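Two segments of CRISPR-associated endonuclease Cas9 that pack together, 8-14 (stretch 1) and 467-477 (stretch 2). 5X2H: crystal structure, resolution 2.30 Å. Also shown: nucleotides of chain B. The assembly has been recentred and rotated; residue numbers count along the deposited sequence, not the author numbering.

Stretch 1 (8-14) ARILAFD
Stretch 2 467-477: KVLNALLKKYG

At the carboxyl end of the helix, where backbone carbonyls run out of helical partners, a charged side chain from the other stretch arrives: Arg-9 NH2 lies 2.8 Å from Tyr-476 O, a close polar approach whose geometry leaves a hydrogen bond undecided. Both Tyr-476 O and Gly-477 O sit at the edge of the guanidinium, near its plane, the second farther off, with Arg-9 NH2 to Gly-477 O at 4.2 Å. Arg-9 reaches this place with chi1 m (-53°), chi2 t (159°), chi3 p (64°) and chi4 81°, from a loop backbone at phi/psi -90/124; its NE and NH1 are hydrogen-bonded to other parts of the structure.

The remaining contact is apolar. Residues 10-14 form a strand, with phi/psi of -132/135 at Ile-10, -114/124 at Leu-11, -117/143 at Ala-12, -133/132 at Phe-13 and -109/94 at Asp-14, and 467-476 a helix, mostly near -65/-40 but relaxing to -121/-9 at Tyr-476. The two elements run nearly antiparallel, their directions 159° apart and their axes 10.8 Å apart at closest approach. In register, Leu-11 CA is 8.4 Å from Leu-469 CA and Arg-9 CA is 10.0 Å from Tyr-476 CA. Strand alternation directs Leu-11 and Phe-13 toward the helix, and Arg-9, in the loop just before the strand, points the same way, while Ala-8, Ile-10, Ala-12 and Asp-14 do not touch it.

Leu-11 (m, t) straddles two helix leucines: its CD1 is 3.8 Å from Leu-469 CD1 and its CD2 4.0 Å from Leu-472 CD1. Leu-469 (t, p) leaves its backbone sideways, whereas Leu-472 (m, t) points toward the strand. Phe-13 (chi1 m, -65°; chi2 88°) meets the same methyls obliquely, with Phe-13 CZ 3.9 Å from Leu-469 CD1 and 4.0 Å from Leu-472 CD1. Val-468 (chi1 t) approaches the ring edge instead, near its plane, with Val-468 CG1 4.0 Å from Phe-13 CE2. Together the stretches bury 312 Å².

Backbone hydrogen bonds maintain the helix that carries these side chains, including Leu-472 N to Val-468 O (3.0 Å), Leu-473 N to Leu-469 O (2.9 Å) and Tyr-476 N to Leu-472 O (2.9 Å). Gly-477 N still donates to Leu-473 O (2.8 Å), yet its phi/psi of 87/-172 leaves the helix; at these angles a CB would jam against Tyr-476 O, so glycine fits the turn. Tyr-476 (chi1 m, chi2 -76°) starts toward the strand, but its end leads away. At the other end, Lys-467 (t, t, m, t), bent at chi3, binds the A78 phosphate weakly through NZ, 3.2 Å from OP2 and 3.4 Å from OP1.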

ATOM      1  N   ALA A   8      13.026 -41.575   1.865  1.00104.94           N
ATOM      2  CA  ALA A   8      12.898 -40.401   2.730  1.00 99.32           C
ATOM      3  C   ALA A   8      12.850 -39.169   1.837  1.00 95.27           C
ATOM      4  O   ALA A   8      13.875 -38.570   1.506  1.00 95.74           O
ATOM      5  CB  ALA A   8      14.045 -40.335   3.730  1.00 99.29           C
ATOM      6  N   ARG A   9      11.640 -38.784   1.445  1.00 90.02           N
ATOM      7  CA  ARG A   9      11.432 -37.707   0.487  1.00 86.46           C
ATOM      8  C   ARG A   9      11.300 -36.375   1.216  1.00 81.49           C
ATOM      9  O   ARG A   9      10.453 -36.225   2.102  1.00 80.25           O
ATOM     10  CB  ARG A   9      10.188 -37.993  -0.354  1.00 87.24           C
ATOM     11  CG  ARG A   9      10.220 -39.368  -1.007  1.00 88.87           C
ATOM     12  CD  ARG A   9       8.834 -39.857  -1.394  1.00 88.90           C
ATOM     13  NE  ARG A   9       8.210 -39.023  -2.418  1.00 87.83           N
ATOM     14  CZ  ARG A   9       8.473 -39.116  -3.718  1.00 86.93           C
ATOM     15  NH1 ARG A   9       9.359 -39.998  -4.158  1.00 88.12           N
ATOM     16  NH2 ARG A   9       7.855 -38.322  -4.579  1.00 86.41           N
ATOM     17  N   ILE A  10      12.142 -35.413   0.844  1.00 78.24           N
ATOM     18  CA  ILE A  10      12.224 -34.127   1.523  1.00 76.62           C
ATOM     19  C   ILE A  10      12.205 -33.015   0.482  1.00 75.61           C
ATOM     20  O   ILE A  10      12.908 -33.096  -0.532  1.00 76.72           O
ATOM     21  CB  ILE A  10      13.490 -34.017   2.395  1.00 78.14           C
ATOM     22  CG1 ILE A  10      13.672 -35.268   3.257  1.00 81.24           C
ATOM     23  CG2 ILE A  10      13.423 -32.779   3.277  1.00 77.19           C
ATOM     24  CD1 ILE A  10      14.971 -35.292   4.036  1.00 82.57           C
ATOM     25  N   LEU A  11      11.406 -31.982   0.734  1.00 69.14           N
ATOM     26  CA  LEU A  11      11.408 -30.752  -0.047  1.00 74.90           C
ATOM     27  C   LEU A  11      11.887 -29.621   0.851  1.00 75.11           C
ATOM     28  O   LEU A  11      11.311 -29.389   1.919  1.00 79.53           O
ATOM     29  CB  LEU A  11      10.016 -30.441  -0.600  1.00 64.81           C
ATOM     30  CG  LEU A  11       9.431 -31.370  -1.663  1.00 72.01           C
ATOM     31  CD1 LEU A  11       8.013 -30.950  -2.015  1.00 64.50           C
ATOM     32  CD2 LEU A  11      10.310 -31.382  -2.904  1.00 66.08           C
ATOM     33  N   ALA A  12      12.935 -28.924   0.429  1.00 71.59           N
ATOM     34  CA  ALA A  12      13.497 -27.825   1.200  1.00 69.31           C
ATOM     35  C   ALA A  12      13.364 -26.529   0.417  1.00 67.62           C
ATOM     36  O   ALA A  12      13.515 -26.518  -0.809  1.00 64.57           O
ATOM     37  CB  ALA A  12      14.962 -28.085   1.546  1.00 73.26           C
ATOM     38  N   PHE A  13      13.085 -25.437   1.127  1.00 68.31           N
ATOM     39  CA  PHE A  13      12.821 -24.145   0.505  1.00 65.05           C
ATOM     40  C   PHE A  13      13.616 -23.052   1.204  1.00 67.00           C
ATOM     41  O   PHE A  13      13.614 -22.967   2.435  1.00 69.26           O
ATOM     42  CB  PHE A  13      11.329 -23.805   0.542  1.00 60.90           C
ATOM     43  CG  PHE A  13      10.473 -24.738  -0.263  1.00 59.14           C
ATOM     44  CD1 PHE A  13       9.972 -25.900   0.302  1.00 57.89           C
ATOM     45  CD2 PHE A  13      10.163 -24.451  -1.582  1.00 53.89           C
ATOM     46  CE1 PHE A  13       9.182 -26.759  -0.433  1.00 57.71           C
ATOM     47  CE2 PHE A  13       9.371 -25.305  -2.322  1.00 54.69           C
ATOM     48  CZ  PHE A  13       8.880 -26.463  -1.744  1.00 58.21           C
ATOM     49  N   ASP A  14      14.284 -22.220   0.412  1.00 67.22           N
ATOM     50  CA  ASP A  14      14.957 -21.012   0.883  1.00 69.48           C
ATOM     51  C   ASP A  14      14.130 -19.834   0.372  1.00 66.64           C
ATOM     52  O   ASP A  14      14.312 -19.370  -0.755  1.00 66.96           O
ATOM     53  CB  ASP A  14      16.405 -20.951   0.389  1.00 75.98           C
ATOM     54  CG  ASP A  14      17.143 -19.721   0.888  1.00 79.02           C
ATOM     55  OD1 ASP A  14      17.482 -19.677   2.089  1.00 80.59           O
ATOM     56  OD2 ASP A  14      17.394 -18.802   0.077  1.00 80.01           O
ATOM     57  N   LYS A 467       3.157 -21.766  -5.607  1.00 51.79           N
ATOM     58  CA  LYS A 467       3.267 -22.161  -7.008  1.00 49.22           C
ATOM     59  C   LYS A 467       4.396 -23.162  -7.211  1.00 50.58           C
ATOM     60  O   LYS A 467       4.222 -24.171  -7.905  1.00 53.11           O
ATOM     61  CB  LYS A 467       3.476 -20.925  -7.883  1.00 44.86           C
ATOM     62  CG  LYS A 467       3.710 -21.239  -9.353  1.00 46.63           C
ATOM     63  CD  LYS A 467       3.876 -19.969 -10.177  1.00 43.84           C
ATOM     64  CE  LYS A 467       2.623 -19.111 -10.128  1.00 44.67           C
ATOM     65  NZ  LYS A 467       2.689 -17.986 -11.094  1.00 46.25           N
ATOM     66  N   VAL A 468       5.556 -22.910  -6.602  1.00 50.32           N
ATOM     67  CA  VAL A 468       6.688 -23.820  -6.751  1.00 50.68           C
ATOM     68  C   VAL A 468       6.401 -25.150  -6.067  1.00 54.36           C
ATOM     69  O   VAL A 468       6.696 -26.219  -6.614  1.00 59.08           O
ATOM     70  CB  VAL A 468       7.972 -23.166  -6.210  1.00 48.45           C
ATOM     71  CG1 VAL A 468       9.116 -24.170  -6.192  1.00 51.05           C
ATOM     72  CG2 VAL A 468       8.345 -21.960  -7.054  1.00 45.84           C
ATOM     73  N   LEU A 469       5.820 -25.109  -4.865  1.00 53.25           N
ATOM     74  CA  LEU A 469       5.516 -26.342  -4.143  1.00 55.39           C
ATOM     75  C   LEU A 469       4.505 -27.191  -4.904  1.00 57.83           C
ATOM     76  O   LEU A 469       4.699 -28.401  -5.077  1.00 62.67           O
ATOM     77  CB  LEU A 469       4.996 -26.018  -2.740  1.00 56.20           C
ATOM     78  CG  LEU A 469       4.364 -27.181  -1.964  1.00 59.43           C
ATOM     79  CD1 LEU A 469       5.379 -28.285  -1.687  1.00 61.55           C
ATOM     80  CD2 LEU A 469       3.734 -26.693  -0.670  1.00 57.90           C
ATOM     81  N   ASN A 470       3.418 -26.574  -5.373  1.00 55.95           N
ATOM     82  CA  ASN A 470       2.396 -27.333  -6.085  1.00 56.54           C
ATOM     83  C   ASN A 470       2.915 -27.881  -7.409  1.00 57.74           C
ATOM     84  O   ASN A 470       2.495 -28.962  -7.837  1.00 60.50           O
ATOM     85  CB  ASN A 470       1.153 -26.469  -6.306  1.00 53.31           C
ATOM     86  CG  ASN A 470       0.347 -26.277  -5.031  1.00 55.02           C
ATOM     87  OD1 ASN A 470       0.531 -27.008  -4.059  1.00 53.97           O
ATOM     88  ND2 ASN A 470      -0.549 -25.297  -5.033  1.00 54.15           N
ATOM     89  N   ALA A 471       3.828 -27.159  -8.066  1.00 54.02           N
ATOM     90  CA  ALA A 471       4.447 -27.689  -9.277  1.00 56.71           C
ATOM     91  C   ALA A 471       5.284 -28.923  -8.971  1.00 59.38           C
ATOM     92  O   ALA A 471       5.280 -29.890  -9.742  1.00 63.29           O
ATOM     93  CB  ALA A 471       5.301 -26.615  -9.949  1.00 54.57           C
ATOM     94  N   LEU A 472       6.011 -28.908  -7.850  1.00 59.43           N
ATOM     95  CA  LEU A 472       6.771 -30.086  -7.445  1.00 62.11           C
ATOM     96  C   LEU A 472       5.846 -31.243  -7.092  1.00 68.23           C
ATOM     97  O   LEU A 472       6.129 -32.398  -7.432  1.00 72.40           O
ATOM     98  CB  LEU A 472       7.676 -29.745  -6.262  1.00 61.30           C
ATOM     99  CG  LEU A 472       8.866 -28.833  -6.568  1.00 63.06           C
ATOM    100  CD1 LEU A 472       9.502 -28.319  -5.285  1.00 64.01           C
ATOM    101  CD2 LEU A 472       9.888 -29.572  -7.418  1.00 64.06           C
ATOM    102  N   LEU A 473       4.736 -30.950  -6.410  1.00 67.87           N
ATOM    103  CA  LEU A 473       3.783 -31.996  -6.062  1.00 69.30           C
ATOM    104  C   LEU A 473       3.188 -32.635  -7.310  1.00 69.34           C
ATOM    105  O   LEU A 473       2.986 -33.854  -7.357  1.00 73.46           O
ATOM    106  CB  LEU A 473       2.681 -31.423  -5.169  1.00 60.95           C
ATOM    107  CG  LEU A 473       3.106 -30.954  -3.776  1.00 64.85           C
ATOM    108  CD1 LEU A 473       1.946 -30.283  -3.052  1.00 65.19           C
ATOM    109  CD2 LEU A 473       3.647 -32.119  -2.959  1.00 63.77           C
ATOM    110  N   LYS A 474       2.908 -31.829  -8.337  1.00 70.34           N
ATOM    111  CA  LYS A 474       2.381 -32.384  -9.578  1.00 75.19           C
ATOM    112  C   LYS A 474       3.424 -33.225 -10.302  1.00 79.60           C
ATOM    113  O   LYS A 474       3.073 -34.200 -10.976  1.00 82.65           O
ATOM    114  CB  LYS A 474       1.882 -31.262 -10.492  1.00 73.76           C
ATOM    115  CG  LYS A 474       0.939 -31.741 -11.587  1.00 77.20           C
ATOM    116  CD  LYS A 474       1.342 -31.221 -12.960  1.00 78.56           C
ATOM    117  CE  LYS A 474       1.057 -29.735 -13.110  1.00 78.11           C
ATOM    118  NZ  LYS A 474      -0.403 -29.437 -13.123  1.00 78.28           N
ATOM    119  N   LYS A 475       4.707 -32.878 -10.163  1.00 79.60           N
ATOM    120  CA  LYS A 475       5.749 -33.567 -10.918  1.00 79.94           C
ATOM    121  C   LYS A 475       6.165 -34.877 -10.255  1.00 80.05           C
ATOM    122  O   LYS A 475       6.425 -35.867 -10.948  1.00 81.64           O
ATOM    123  CB  LYS A 475       6.961 -32.649 -11.093  1.00 77.43           C
ATOM    124  CG  LYS A 475       7.993 -33.135 -12.106  1.00 78.29           C
ATOM    125  CD  LYS A 475       9.188 -32.187 -12.163  1.00 75.27           C
ATOM    126  CE  LYS A 475      10.252 -32.644 -13.158  1.00 76.64           C
ATOM    127  NZ  LYS A 475       9.936 -32.249 -14.559  1.00 74.85           N
ATOM    128  N   TYR A 476       6.229 -34.911  -8.920  1.00 77.83           N
ATOM    129  CA  TYR A 476       6.760 -36.066  -8.209  1.00 79.41           C
ATOM    130  C   TYR A 476       5.784 -36.724  -7.243  1.00 81.91           C
ATOM    131  O   TYR A 476       6.100 -37.801  -6.724  1.00 86.11           O
ATOM    132  CB  TYR A 476       8.028 -35.680  -7.431  1.00 76.73           C
ATOM    133  CG  TYR A 476       9.119 -35.072  -8.282  1.00 74.09           C
ATOM    134  CD1 TYR A 476       9.905 -35.863  -9.111  1.00 74.66           C
ATOM    135  CD2 TYR A 476       9.372 -33.706  -8.248  1.00 71.15           C
ATOM    136  CE1 TYR A 476      10.906 -35.308  -9.889  1.00 72.55           C
ATOM    137  CE2 TYR A 476      10.371 -33.145  -9.020  1.00 69.65           C
ATOM    138  CZ  TYR A 476      11.135 -33.950  -9.839  1.00 71.68           C
ATOM    139  OH  TYR A 476      12.129 -33.392 -10.608  1.00 72.70           O
ATOM    140  N   GLY A 477       4.629 -36.126  -6.978  1.00 80.38           N
ATOM    141  CA  GLY A 477       3.675 -36.719  -6.059  1.00 80.72           C
ATOM    142  C   GLY A 477       3.925 -36.333  -4.616  1.00 80.70           C
ATOM    143  O   GLY A 477       4.761 -35.485  -4.293  1.00 80.62           O
TER
ATOM    144  P     A B  78       3.400 -17.881 -14.649  1.00 48.60           P
ATOM    145  OP1   A B  78       4.609 -17.619 -13.826  1.00 44.42           O
ATOM    146  OP2   A B  78       2.394 -18.878 -14.199  1.00 50.77           O
ATOM    147  O5'   A B  78       2.650 -16.494 -14.857  1.00 47.95           O
ATOM    148  C5'   A B  78       3.310 -15.391 -15.463  1.00 42.53           C
ATOM    149  C4'   A B  78       2.324 -14.395 -16.016  1.00 42.20           C
ATOM    150  O4'   A B  78       1.356 -15.096 -16.848  1.00 44.92           O
ATOM    151  C3'   A B  78       1.504 -13.640 -14.969  1.00 41.87           C
ATOM    152  O3'   A B  78       1.179 -12.354 -15.492  1.00 44.64           O
ATOM    153  C2'   A B  78       0.232 -14.471 -14.897  1.00 41.78           C
ATOM    154  O2'   A B  78      -0.892 -13.795 -14.378  1.00 39.60           O
ATOM    155  C1'   A B  78       0.053 -14.841 -16.364  1.00 44.15           C
ATOM    156  N9    A B  78      -0.789 -16.017 -16.584  1.00 47.73           N
ATOM    157  C8    A B  78      -0.889 -17.140 -15.804  1.00 48.34           C
ATOM    158  N7    A B  78      -1.755 -18.011 -16.256  1.00 48.38           N
ATOM    159  C5    A B  78      -2.264 -17.417 -17.401  1.00 50.02           C
ATOM    160  C6    A B  78      -3.227 -17.833 -18.335  1.00 53.86           C
ATOM    161  N6    A B  78      -3.871 -18.999 -18.260  1.00 51.25           N
ATOM    162  N1    A B  78      -3.504 -17.003 -19.367  1.00 57.86           N
ATOM    163  C2    A B  78      -2.854 -15.833 -19.444  1.00 54.23           C
ATOM    164  N3    A B  78      -1.931 -15.330 -18.627  1.00 51.03           N
ATOM    165  C4    A B  78      -1.682 -16.181 -17.614  1.00 49.60           C